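Long-range contacts in alpha-1,3-glucanase (Paenibacillus glycanilyticus, PDB 6K0P), which hydrolyses alpha-1,3-glucan as a glycoside hydrolase of family 87, probably cutting the alpha-1,3 links between glucose units: residues 17-22 / 169-174; 185-190 / 208-213; 425-430 / 475-480; 517-522 / 549-554. The protein carries 1 engineered substitution. All coordinates share one frame; numbering follows the deposited sequence.

Contact 1: residues 17-22 / 169-174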
loop_
_atom_site.group_PDB
_atom_site.type_symbol
_atom_site.label_atom_id
_atom_site.label_comp_id
_atom_site.label_asym_id
_atom_site.label_seq_id
_atom_site.Cartn_x
_atom_site.Cartn_y
_atom_site.Cartn_z
ATOM N N MET A 17 -9.132 8.547 -7.519
ATOM C CA MET A 17 -8.840 7.674 -8.639
ATOM C C MET A 17 -10.071 7.502 -9.525
ATOM O O MET A 17 -11.206 7.703 -9.084
ATOM C CB MET A 17 -8.371 6.306 -8.120
ATOM C CG MET A 17 -7.247 6.379 -7.077
ATOM S SD MET A 17 -5.729 7.200 -7.623
ATOM C CE MET A 17 -5.380 6.300 -9.128
ATOM N N PRO A 18 -9.874 7.151 -10.801
ATOM C CA PRO A 18 -11.028 7.009 -11.705
ATOM C C PRO A 18 -11.829 5.741 -11.490
ATOM O O PRO A 18 -12.931 5.624 -12.041
ATOM C CB PRO A 18 -10.387 7.007 -13.101
ATOM C CG PRO A 18 -9.015 6.529 -12.887
ATOM C CD PRO A 18 -8.594 7.036 -11.519
ATOM N N PHE A 19 -11.314 4.789 -10.724
ATOM C CA PHE A 19 -12.053 3.577 -10.435
ATOM C C PHE A 19 -12.783 3.712 -9.108
ATOM O O PHE A 19 -12.362 4.457 -8.215
ATOM C CB PHE A 19 -11.141 2.345 -10.433
ATOM C CG PHE A 19 -9.901 2.493 -9.601
ATOM C CD1 PHE A 19 -9.908 2.164 -8.252
ATOM C CD2 PHE A 19 -8.718 2.920 -10.175
ATOM C CE1 PHE A 19 -8.750 2.283 -7.490
ATOM C CE2 PHE A 19 -7.559 3.040 -9.420
ATOM C CZ PHE A 19 -7.578 2.723 -8.077
ATOM N N THR A 20 -13.904 3.007 -9.013
ATOM C CA THR A 20 -14.711 2.907 -7.806
ATOM C C THR A 20 -14.488 1.525 -7.209
ATOM O O THR A 20 -14.442 0.530 -7.937
ATOM C CB THR A 20 -16.190 3.061 -8.170
ATOM O OG1 THR A 20 -16.396 4.353 -8.756
ATOM C CG2 THR A 20 -17.089 2.922 -6.939
ATOM N N ILE A 21 -14.330 1.464 -5.889
ATOM C CA ILE A 21 -14.151 0.204 -5.177
ATOM C C ILE A 21 -15.461 -0.171 -4.504
ATOM O O ILE A 21 -16.033 0.622 -3.744
ATOM C CB ILE A 21 -13.023 0.310 -4.141
ATOM C CG1 ILE A 21 -11.693 0.565 -4.846
ATOM C CG2 ILE A 21 -12.984 -0.954 -3.276
ATOM C CD1 ILE A 21 -10.600 0.955 -3.914
ATOM N N MET A 22 -15.937 -1.385 -4.768
ATOM C CA MET A 22 -17.178 -1.859 -4.167
ATOM C C MET A 22 -16.943 -3.190 -3.475
ATOM O O MET A 22 -16.435 -4.133 -4.090
ATOM C CB MET A 22 -18.271 -1.977 -5.228
ATOM C CG MET A 22 -18.521 -0.634 -5.917
ATOM S SD MET A 22 -20.093 -0.589 -6.774
ATOM C CE MET A 22 -19.807 -1.833 -8.000
ATOM N N LEU A 169 -13.786 -7.781 -3.473
ATOM C CA LEU A 169 -14.226 -6.472 -3.927
ATOM C C LEU A 169 -14.146 -6.448 -5.443
ATOM O O LEU A 169 -13.509 -7.299 -6.070
ATOM C CB LEU A 169 -13.383 -5.330 -3.320
ATOM C CG LEU A 169 -11.875 -5.261 -3.644
ATOM C CD1 LEU A 169 -11.579 -4.705 -5.046
ATOM C CD2 LEU A 169 -11.136 -4.415 -2.621
ATOM N N LEU A 170 -14.775 -5.430 -6.019
ATOM C CA LEU A 170 -14.739 -5.165 -7.449
ATOM C C LEU A 170 -14.350 -3.710 -7.656
ATOM O O LEU A 170 -14.972 -2.817 -7.072
ATOM C CB LEU A 170 -16.129 -5.418 -8.044
ATOM C CG LEU A 170 -16.309 -5.288 -9.557
ATOM C CD1 LEU A 170 -15.598 -6.440 -10.249
ATOM C CD2 LEU A 170 -17.799 -5.259 -9.905
ATOM N N GLU A 171 -13.313 -3.469 -8.466
ATOM C CA GLU A 171 -13.051 -2.138 -9.004
ATOM C C GLU A 171 -13.860 -1.999 -10.275
ATOM O O GLU A 171 -13.928 -2.938 -11.074
ATOM C CB GLU A 171 -11.589 -1.957 -9.421
ATOM C CG GLU A 171 -10.574 -2.026 -8.330
ATOM C CD GLU A 171 -9.163 -1.826 -8.866
ATOM O OE1 GLU A 171 -8.994 -1.165 -9.912
ATOM O OE2 GLU A 171 -8.212 -2.325 -8.249
ATOM N N THR A 172 -14.465 -0.831 -10.474
ATOM C CA THR A 172 -15.121 -0.509 -11.740
ATOM C C THR A 172 -14.545 0.789 -12.289
ATOM O O THR A 172 -14.231 1.704 -11.528
ATOM C CB THR A 172 -16.651 -0.424 -11.593
ATOM O OG1 THR A 172 -17.023 0.800 -10.944
ATOM C CG2 THR A 172 -17.168 -1.601 -10.774
ATOM N N GLU A 173 -14.373 0.857 -13.610
ATOM C CA GLU A 173 -13.741 2.020 -14.218
ATOM C C GLU A 173 -14.288 2.210 -15.623
ATOM O O GLU A 173 -14.540 1.237 -16.343
ATOM C CB GLU A 173 -12.212 1.841 -14.260
ATOM C CG GLU A 173 -11.447 3.107 -14.619
ATOM C CD GLU A 173 -9.938 2.947 -14.508
ATOM O OE1 GLU A 173 -9.477 1.959 -13.894
ATOM O OE2 GLU A 173 -9.220 3.812 -15.046
ATOM N N ASN A 174 -14.467 3.473 -16.012
ATOM C CA ASN A 174 -14.789 3.833 -17.391
ATOM C C ASN A 174 -13.491 4.302 -18.045
ATOM O O ASN A 174 -13.067 5.449 -17.868
ATOM C CB ASN A 174 -15.860 4.916 -17.425
ATOM C CG ASN A 174 -16.306 5.235 -18.830
ATOM O OD1 ASN A 174 -15.940 4.539 -19.776
ATOM N ND2 ASN A 174 -17.115 6.285 -18.976
HETATM O O HOH W 1 -14.226 5.907 -14.438
#
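E171, whose OE1 rests over one face of the F19 ring, 3.8 Å from F19 CG, has its other carboxylate oxygen, OE2, gripped by two cations, K326 NZ and R350 NH1. Ring and carboxylate are stacked with their planes 27° apart, and M17 CB covers the opposite face toward the rim. Y348 meets the same ring edge-to-face. E173 approaches next to this pair: its OE2 lies 3.5 Å from P18 CG, alongside the proline, and its OE1 is held by R324 and W240. The backbones carry the rest. T20 and T172 exchange two hydrogen bonds, T20 N to T172 O at 2.9 Å and the return bond of the same length, and M22 and L170 repeat the pattern. On the face of T20 and M22, M22 CE reaches T172 CG2 at 3.8 Å. One water joins P18 O to N174 N. R324 and K326 lie on strand 319-326 and Y348 and R350 on strand 343-350, both of the parallel beta-helix, so this antiparallel strand pair of the N-terminal, probably galactose-binding-like, beta domain forms part of its docking surface on that beta-helix.

Contact 2: residues 185-190 / 208-213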
loop_
_atom_site.group_PDB
_atom_site.type_symbol
_atom_site.label_atom_id
_atom_site.label_comp_id
_atom_site.label_asym_id
_atom_site.label_seq_id
_atom_site.Cartn_x
_atom_site.Cartn_y
_atom_site.Cartn_z
ATOM N N THR A 185 6.867 12.421 -35.031
ATOM C CA THR A 185 8.178 12.975 -35.363
ATOM C C THR A 185 9.021 13.284 -34.136
ATOM O O THR A 185 10.214 13.576 -34.282
ATOM C CB THR A 185 8.049 14.237 -36.223
ATOM O OG1 THR A 185 7.571 15.320 -35.417
ATOM C CG2 THR A 185 7.103 13.985 -37.408
ATOM N N LYS A 186 8.433 13.232 -32.939
ATOM C CA LYS A 186 9.143 13.539 -31.708
ATOM C C LYS A 186 9.254 12.365 -30.754
ATOM O O LYS A 186 10.150 12.367 -29.903
ATOM C CB LYS A 186 8.484 14.719 -30.981
ATOM C CG LYS A 186 8.549 16.014 -31.795
ATOM C CD LYS A 186 7.857 17.156 -31.083
ATOM C CE LYS A 186 7.739 18.372 -31.994
ATOM N NZ LYS A 186 6.912 19.440 -31.366
ATOM N N TYR A 187 8.386 11.368 -30.868
ATOM C CA TYR A 187 8.417 10.191 -30.004
ATOM C C TYR A 187 8.620 8.967 -30.884
ATOM O O TYR A 187 7.755 8.639 -31.707
ATOM C CB TYR A 187 7.110 10.070 -29.215
ATOM C CG TYR A 187 6.868 11.217 -28.261
ATOM C CD1 TYR A 187 6.293 12.398 -28.705
ATOM C CD2 TYR A 187 7.228 11.121 -26.916
ATOM C CE1 TYR A 187 6.075 13.467 -27.843
ATOM C CE2 TYR A 187 7.014 12.183 -26.044
ATOM C CZ TYR A 187 6.439 13.355 -26.518
ATOM O OH TYR A 187 6.202 14.424 -25.681
ATOM N N VAL A 188 9.763 8.299 -30.721
ATOM C CA VAL A 188 10.046 7.078 -31.473
ATOM C C VAL A 188 9.118 5.974 -30.978
ATOM O O VAL A 188 9.084 5.664 -29.783
ATOM C CB VAL A 188 11.514 6.668 -31.303
ATOM C CG1 VAL A 188 11.804 5.409 -32.112
ATOM C CG2 VAL A 188 12.445 7.811 -31.726
ATOM N N ALA A 189 8.368 5.361 -31.891
ATOM C CA ALA A 189 7.403 4.345 -31.482
ATOM C C ALA A 189 8.053 2.976 -31.333
ATOM O O ALA A 189 8.730 2.488 -32.248
ATOM C CB ALA A 189 6.255 4.249 -32.489
ATOM N N VAL A 190 7.842 2.358 -30.170
ATOM C CA VAL A 190 8.031 0.923 -30.057
ATOM C C VAL A 190 7.017 0.251 -30.980
ATOM O O VAL A 190 5.919 0.772 -31.216
ATOM C CB VAL A 190 7.832 0.522 -28.583
ATOM C CG1 VAL A 190 7.784 -0.996 -28.409
ATOM C CG2 VAL A 190 8.947 1.146 -27.727
ATOM N N THR A 208 16.301 15.830 -32.056
ATOM C CA THR A 208 14.950 16.325 -32.257
ATOM C C THR A 208 13.894 15.468 -31.569
ATOM O O THR A 208 12.725 15.870 -31.533
ATOM C CB THR A 208 14.639 16.420 -33.751
ATOM O OG1 THR A 208 14.468 15.105 -34.293
ATOM C CG2 THR A 208 15.774 17.140 -34.482
ATOM N N LYS A 209 14.265 14.313 -31.016
ATOM C CA LYS A 209 13.291 13.450 -30.362
ATOM C C LYS A 209 13.138 13.838 -28.899
ATOM O O LYS A 209 14.113 14.193 -28.231
ATOM C CB LYS A 209 13.689 11.976 -30.459
ATOM C CG LYS A 209 13.946 11.485 -31.871
ATOM C CD LYS A 209 12.724 11.599 -32.754
ATOM C CE LYS A 209 13.072 11.096 -34.148
ATOM N NZ LYS A 209 12.098 11.543 -35.167
ATOM N N LYS A 210 11.900 13.769 -28.407
ATOM C CA LYS A 210 11.607 13.997 -26.998
ATOM C C LYS A 210 11.602 12.716 -26.181
ATOM O O LYS A 210 11.742 12.776 -24.952
ATOM C CB LYS A 210 10.224 14.639 -26.852
ATOM C CG LYS A 210 10.115 16.030 -27.451
ATOM C CD LYS A 210 9.126 16.855 -26.645
ATOM C CE LYS A 210 8.144 17.584 -27.534
ATOM N NZ LYS A 210 6.809 17.705 -26.880
ATOM N N GLY A 211 11.421 11.569 -26.824
ATOM C CA GLY A 211 11.358 10.320 -26.084
ATOM C C GLY A 211 10.835 9.205 -26.956
ATOM O O GLY A 211 11.055 9.191 -28.177
ATOM N N ILE A 212 10.148 8.262 -26.313
ATOM C CA ILE A 212 9.569 7.118 -26.999
ATOM C C ILE A 212 8.096 7.002 -26.647
ATOM O O ILE A 212 7.646 7.471 -25.595
ATOM C CB ILE A 212 10.302 5.791 -26.699
ATOM C CG1 ILE A 212 10.099 5.358 -25.241
ATOM C CG2 ILE A 212 11.780 5.908 -27.046
ATOM C CD1 ILE A 212 10.534 3.904 -24.965
ATOM N N TYR A 213 7.349 6.386 -27.555
ATOM C CA TYR A 213 5.948 6.059 -27.353
ATOM C C TYR A 213 5.812 4.548 -27.384
ATOM O O TYR A 213 6.345 3.889 -28.287
ATOM C CB TYR A 213 5.092 6.670 -28.466
ATOM C CG TYR A 213 3.652 6.216 -28.452
ATOM C CD1 TYR A 213 2.777 6.630 -27.448
ATOM C CD2 TYR A 213 3.162 5.372 -29.447
ATOM C CE1 TYR A 213 1.449 6.213 -27.444
ATOM C CE2 TYR A 213 1.837 4.967 -29.453
ATOM C CZ TYR A 213 0.992 5.385 -28.453
ATOM O OH TYR A 213 -0.321 4.967 -28.483
#
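K186 O accepts K210 N at 2.7 Å and, weakly, G211 N at 3.4 Å, so the turn before strand 211-214 is tied to the residue just before its parallel neighbour, strand 187-189. From there the backbones pair by alternating bonds: V188 N to G211 O at 3.0 Å, then Y213 N to V188 O and V190 N to Y213 O, each 2.9 Å. The K209 chain bends at chi2 (-61°), which sets CD against V188 CG2 at 3.9 Å, and its NZ donates to T185 O at 2.9 Å from well above the carbonyl plane. An alanine in place of K209 would probably deprive T185 O of its ammonium partner and open a gap beside V188 CG2. K210 CB lies over one face of the Y187 ring, offset toward the rim, and K210 CE runs beside K186 CD, 3.6 Å away. Farther out, E233 accepts Y187 OH, and A199 of helix 196-204 covers V188 and I212, consistent with a helix closing the N-terminal end of a parallel beta-helix. K186 NZ and K210 NZ stand 4.8 Å apart, which would tend to raise the cost of holding both charges, an effect that E233 beside K210 and the solvent probably temper.

Contact 3: residues 425-430 / 475-480. With ACY (acetic acid), chain L.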
loop_
_atom_site.group_PDB
_atom_site.type_symbol
_atom_site.label_atom_id
_atom_site.label_comp_id
_atom_site.label_asym_id
_atom_site.label_seq_id
_atom_site.Cartn_x
_atom_site.Cartn_y
_atom_site.Cartn_z
ATOM N N LEU A 425 19.804 10.879 12.559
ATOM C CA LEU A 425 19.601 11.765 13.695
ATOM C C LEU A 425 18.178 11.711 14.235
ATOM O O LEU A 425 17.864 12.429 15.187
ATOM C CB LEU A 425 19.940 13.204 13.295
ATOM C CG LEU A 425 21.273 13.359 12.557
ATOM C CD1 LEU A 425 21.348 14.699 11.836
ATOM C CD2 LEU A 425 22.424 13.208 13.533
ATOM N N GLY A 426 17.310 10.884 13.660
ATOM C CA GLY A 426 15.928 10.863 14.109
ATOM C C GLY A 426 15.130 12.015 13.519
ATOM O O GLY A 426 15.346 12.431 12.381
ATOM N N PHE A 427 14.182 12.524 14.305
ATOM C CA PHE A 427 13.385 13.659 13.867
ATOM C C PHE A 427 14.132 14.960 14.134
ATOM O O PHE A 427 14.908 15.070 15.087
ATOM C CB PHE A 427 12.017 13.674 14.561
ATOM C CG PHE A 427 11.110 12.579 14.083
ATOM C CD1 PHE A 427 10.383 12.740 12.922
ATOM C CD2 PHE A 427 11.038 11.367 14.756
ATOM C CE1 PHE A 427 9.557 11.723 12.450
ATOM C CE2 PHE A 427 10.216 10.340 14.292
ATOM C CZ PHE A 427 9.479 10.516 13.128
ATOM N N GLY A 428 13.888 15.947 13.280
ATOM C CA GLY A 428 14.557 17.229 13.345
ATOM C C GLY A 428 13.731 18.296 14.037
ATOM O O GLY A 428 12.828 18.008 14.830
ATOM N N ASP A 429 14.043 19.552 13.718
ATOM C CA ASP A 429 13.507 20.694 14.454
ATOM C C ASP A 429 12.249 21.294 13.842
ATOM O O ASP A 429 11.692 22.240 14.419
ATOM C CB ASP A 429 14.584 21.772 14.611
ATOM C CG ASP A 429 15.620 21.395 15.649
ATOM O OD1 ASP A 429 15.474 20.330 16.289
ATOM O OD2 ASP A 429 16.584 22.168 15.821
ATOM N N GLN A 430 11.785 20.787 12.706
ATOM C CA GLN A 430 10.545 21.248 12.103
ATOM C C GLN A 430 9.559 20.089 12.046
ATOM O O GLN A 430 9.957 18.923 11.920
ATOM C CB GLN A 430 10.796 21.852 10.705
ATOM C CG GLN A 430 11.712 23.076 10.760
ATOM C CD GLN A 430 11.872 23.796 9.425
ATOM O OE1 GLN A 430 11.392 23.342 8.390
ATOM N NE2 GLN A 430 12.551 24.936 9.453
ATOM N N LYS A 475 10.632 14.060 18.216
ATOM C CA LYS A 475 10.214 15.422 18.511
ATOM C C LYS A 475 9.483 16.010 17.316
ATOM O O LYS A 475 9.686 15.599 16.169
ATOM C CB LYS A 475 11.405 16.318 18.891
ATOM C CG LYS A 475 12.569 16.291 17.891
ATOM C CD LYS A 475 13.655 17.286 18.297
ATOM C CE LYS A 475 14.932 17.091 17.497
ATOM N NZ LYS A 475 15.989 18.085 17.887
ATOM N N ASN A 476 8.630 16.995 17.603
ATOM C CA ASN A 476 7.994 17.810 16.572
ATOM C C ASN A 476 7.122 16.956 15.651
ATOM O O ASN A 476 7.361 16.841 14.451
ATOM C CB ASN A 476 9.041 18.629 15.810
ATOM C CG ASN A 476 9.789 19.568 16.725
ATOM O OD1 ASN A 476 9.168 20.321 17.473
ATOM N ND2 ASN A 476 11.119 19.497 16.714
ATOM N N ILE A 477 6.103 16.352 16.260
ATOM C CA ILE A 477 5.140 15.482 15.592
ATOM C C ILE A 477 3.767 16.082 15.828
ATOM O O ILE A 477 3.365 16.268 16.982
ATOM C CB ILE A 477 5.180 14.058 16.167
ATOM C CG1 ILE A 477 6.597 13.477 16.115
ATOM C CG2 ILE A 477 4.145 13.168 15.469
ATOM C CD1 ILE A 477 7.149 13.296 14.729
ATOM N N LEU A 478 3.048 16.381 14.750
ATOM C CA LEU A 478 1.704 16.937 14.827
ATOM C C LEU A 478 0.754 15.993 14.103
ATOM O O LEU A 478 0.925 15.742 12.904
ATOM C CB LEU A 478 1.665 18.335 14.206
ATOM C CG LEU A 478 0.285 18.974 14.123
ATOM C CD1 LEU A 478 -0.308 19.082 15.510
ATOM C CD2 LEU A 478 0.353 20.354 13.467
ATOM N N ILE A 479 -0.221 15.453 14.831
ATOM C CA ILE A 479 -1.210 14.522 14.285
ATOM C C ILE A 479 -2.556 15.213 14.412
ATOM O O ILE A 479 -3.030 15.446 15.530
ATOM C CB ILE A 479 -1.215 13.181 15.037
ATOM C CG1 ILE A 479 0.128 12.458 14.875
ATOM C CG2 ILE A 479 -2.378 12.296 14.566
ATOM C CD1 ILE A 479 0.412 11.408 15.934
ATOM N N LYS A 480 -3.173 15.559 13.287
ATOM C CA LYS A 480 -4.406 16.325 13.367
ATOM C C LYS A 480 -5.401 15.884 12.307
ATOM O O LYS A 480 -5.024 15.456 11.212
ATOM C CB LYS A 480 -4.146 17.834 13.293
ATOM C CG LYS A 480 -3.455 18.325 12.042
ATOM C CD LYS A 480 -3.293 19.847 12.100
ATOM C CE LYS A 480 -2.446 20.378 10.959
ATOM N NZ LYS A 480 -2.327 21.875 11.013
HETATM C C ACY L . 16.021 20.887 10.949
HETATM O O ACY L . 15.030 21.032 10.144
HETATM O OXT ACY L . 16.010 20.226 11.981
HETATM C CH3 ACY L . 17.279 21.655 10.496
HETATM O O HOH W 2 9.811 16.175 12.894
#
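F427 and I477 meet where a loop of the parallel beta-helix, residues 425-430 in the connection between strands 409-416 and 432-435, folds over the start of strand 475-485. The apolar part is a CH-pi contact: I477 CD1 sits over one face of the F427 ring, 3.8 Å from its centroid and 16° off the ring normal, the two side chains meeting at about a right angle. I415 and T432 pack on both residues, which carries the contact into the buried side of the beta-helix.

Among hydrogen bonds, the chief one is N476 ND2 to G428 O at 2.9 Å. It is nearly straight (165°), uses a carbonyl lone pair and lies in the amide plane of N476. The other end of that amide, OD1, is bonded to N506 ND2 of the following coil, so both ends of the group are engaged and its rotation is fixed. Next to it, a water lies 2.9 Å from Q430 O and 3.0 Å from N476 O. An acetic acid molecule, probably from the crystallisation liquor, accepts D429 N and is also hydrogen-bonded to S395 OG.

The ionic element is the salt bridge between K475 and D429. With K475 CG between backbone N and carbonyl carbon (chi1 52°) and the chain extended beyond it, the lysine reaches across F427 and G428, its CE 3.1 Å from F427 O, and crosses D429 obliquely. An alanine at K475 would probably strip D429 of its cationic mate and leave F427 O and G428 O without the methylenes that lie against them. The ammonium nitrogen K475 NZ meets D429 OD1 at 2.8 Å, nearly along the C-O axis of the carboxylate.

Contact 4: residues 517-522 / 549-554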
loop_
_atom_site.group_PDB
_atom_site.type_symbol
_atom_site.label_atom_id
_atom_site.label_comp_id
_atom_site.label_asym_id
_atom_site.label_seq_id
_atom_site.Cartn_x
_atom_site.Cartn_y
_atom_site.Cartn_z
ATOM N N PRO A 517 -12.457 1.059 19.392
ATOM C CA PRO A 517 -11.237 0.249 19.530
ATOM C C PRO A 517 -11.507 -0.934 20.450
ATOM O O PRO A 517 -12.166 -0.794 21.481
ATOM C CB PRO A 517 -10.239 1.227 20.161
ATOM C CG PRO A 517 -11.096 2.129 20.990
ATOM C CD PRO A 517 -12.409 2.262 20.252
ATOM N N SER A 518 -10.998 -2.111 20.077
ATOM C CA SER A 518 -11.351 -3.317 20.825
ATOM C C SER A 518 -10.799 -3.291 22.243
ATOM O O SER A 518 -11.396 -3.885 23.151
ATOM C CB SER A 518 -10.887 -4.575 20.091
ATOM O OG SER A 518 -9.504 -4.817 20.290
ATOM N N ARG A 519 -9.677 -2.606 22.459
ATOM C CA ARG A 519 -9.052 -2.535 23.775
ATOM C C ARG A 519 -9.129 -1.120 24.336
ATOM O O ARG A 519 -9.939 -0.857 25.228
ATOM C CB ARG A 519 -7.613 -3.055 23.746
ATOM C CG ARG A 519 -7.459 -4.495 23.220
ATOM C CD ARG A 519 -7.738 -5.535 24.298
ATOM N NE ARG A 519 -6.725 -5.526 25.356
ATOM C CZ ARG A 519 -6.745 -6.327 26.416
ATOM N NH1 ARG A 519 -7.724 -7.211 26.560
ATOM N NH2 ARG A 519 -5.791 -6.242 27.333
ATOM N N TYR A 520 -8.312 -0.191 23.834
ATOM C CA TYR A 520 -8.230 1.150 24.400
ATOM C C TYR A 520 -8.198 2.187 23.288
ATOM O O TYR A 520 -7.692 1.930 22.192
ATOM C CB TYR A 520 -6.951 1.346 25.236
ATOM C CG TYR A 520 -6.624 0.206 26.178
ATOM C CD1 TYR A 520 -7.428 -0.061 27.283
ATOM C CD2 TYR A 520 -5.505 -0.590 25.975
ATOM C CE1 TYR A 520 -7.135 -1.104 28.142
ATOM C CE2 TYR A 520 -5.197 -1.628 26.832
ATOM C CZ TYR A 520 -6.021 -1.884 27.912
ATOM O OH TYR A 520 -5.719 -2.918 28.769
ATOM N N GLY A 521 -8.720 3.375 23.586
ATOM C CA GLY A 521 -8.522 4.489 22.673
ATOM C C GLY A 521 -7.059 4.865 22.556
ATOM O O GLY A 521 -6.528 5.009 21.452
ATOM N N ILE A 522 -6.391 5.023 23.697
ATOM C CA ILE A 522 -4.985 5.403 23.767
ATOM C C ILE A 522 -4.279 4.410 24.676
ATOM O O ILE A 522 -4.778 4.101 25.763
ATOM C CB ILE A 522 -4.835 6.835 24.317
ATOM C CG1 ILE A 522 -5.536 7.829 23.386
ATOM C CG2 ILE A 522 -3.351 7.191 24.527
ATOM C CD1 ILE A 522 -5.773 9.183 24.000
ATOM N N PRO A 549 -14.809 2.280 23.663
ATOM C CA PRO A 549 -13.667 1.368 23.762
ATOM C C PRO A 549 -14.089 0.064 24.420
ATOM O O PRO A 549 -14.965 0.034 25.288
ATOM C CB PRO A 549 -12.680 2.136 24.647
ATOM C CG PRO A 549 -13.565 2.986 25.524
ATOM C CD PRO A 549 -14.725 3.380 24.644
ATOM N N GLY A 550 -13.450 -1.029 24.000
ATOM C CA GLY A 550 -13.790 -2.329 24.561
ATOM C C GLY A 550 -13.506 -2.429 26.049
ATOM O O GLY A 550 -14.281 -3.026 26.803
ATOM N N ILE A 551 -12.392 -1.861 26.493
ATOM C CA ILE A 551 -11.983 -1.917 27.896
ATOM C C ILE A 551 -12.079 -0.548 28.563
ATOM O O ILE A 551 -12.876 -0.351 29.483
ATOM C CB ILE A 551 -10.577 -2.533 28.049
ATOM C CG1 ILE A 551 -10.556 -3.910 27.402
ATOM C CG2 ILE A 551 -10.178 -2.614 29.520
ATOM C CD1 ILE A 551 -9.237 -4.540 27.445
ATOM N N SER A 552 -11.276 0.413 28.112
ATOM C CA SER A 552 -11.284 1.747 28.700
ATOM C C SER A 552 -10.692 2.718 27.692
ATOM O O SER A 552 -10.038 2.316 26.723
ATOM C CB SER A 552 -10.483 1.784 30.002
ATOM O OG SER A 552 -9.115 1.555 29.743
ATOM N N ALA A 553 -10.906 4.012 27.948
ATOM C CA ALA A 553 -10.469 5.023 26.990
ATOM C C ALA A 553 -8.951 5.095 26.891
ATOM O O ALA A 553 -8.406 5.201 25.787
ATOM C CB ALA A 553 -11.047 6.389 27.346
ATOM N N ILE A 554 -8.249 5.062 28.020
ATOM C CA ILE A 554 -6.794 5.171 28.031
ATOM C C ILE A 554 -6.214 4.157 29.004
ATOM O O ILE A 554 -6.710 3.993 30.127
ATOM C CB ILE A 554 -6.298 6.608 28.328
ATOM C CG1 ILE A 554 -4.764 6.660 28.371
ATOM C CG2 ILE A 554 -6.893 7.139 29.647
ATOM C CD1 ILE A 554 -4.177 8.075 28.331
#
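I551 is the main bump of this contact, and the hollow that takes it is formed by R519 and Y520. Its CD1 lies over one face of the R519 guanidinium, offset toward the rim, 3.2 Å from R519 NH1, a tight fit. The other branch, CG2, presses on Y520 CE1 at 3.7 Å. R519 bends at chi2 (-82°) and again at chi3, and lies alongside I551, pointing the same way. R519 CB in turn covers one face of the Y520 ring, and S552 O approaches that ring at its edge, in its plane.

Elsewhere like sits on like. P517 and P549 lie side by side, CG of the first 4.0 Å from CB of the second, and I522 CG2 touches I554 CD1 at the same distance of 4.0 Å. Two glycines let the backbones close up: a side-chain carbon on G550 would run into S518 O, and one on G521 into A553 O. The backbones are tied by G550 N to P517 O at 2.8 Å, I551 N to R519 O at 2.9 Å, and I522 N to A553 O, with R519 O also receiving a weak bond from S552 N. The two segments follow similar backbone paths, as successive coils of a parallel beta-helix do, here near its C-terminal end.

Beyond the contact, D454 OD1 receives both R519 NH2 and Y520 OH. One carboxylate thus pins both walls of the hollow, and the I551 methyl covers part of one face of a guanidinium whose charge is probably balanced by that same aspartate.

Overall arrangement
Following the chain from the N terminus, contact 1 closes the widest loop: 146 residues, rich in strand, separate its segments, and their pairing brings the beginning and end of the N-terminal beta domain side by side. The chain then enters the beta-helix. Contact 2 spans a short connection that contains helix 196-204, at the N-terminal end of the beta-helix. Contact 2 bridges 17 residues, contact 3 44 and contact 4 26, the last near the C terminus. All four follow in series; none nests in or crosses another. Contacts 2 and 4 lie toward opposite ends of the beta-helix, their centres about 59 Å apart, contact 3 lies about 26 Å from contact 4 between centres, and contact 1 meets the flank.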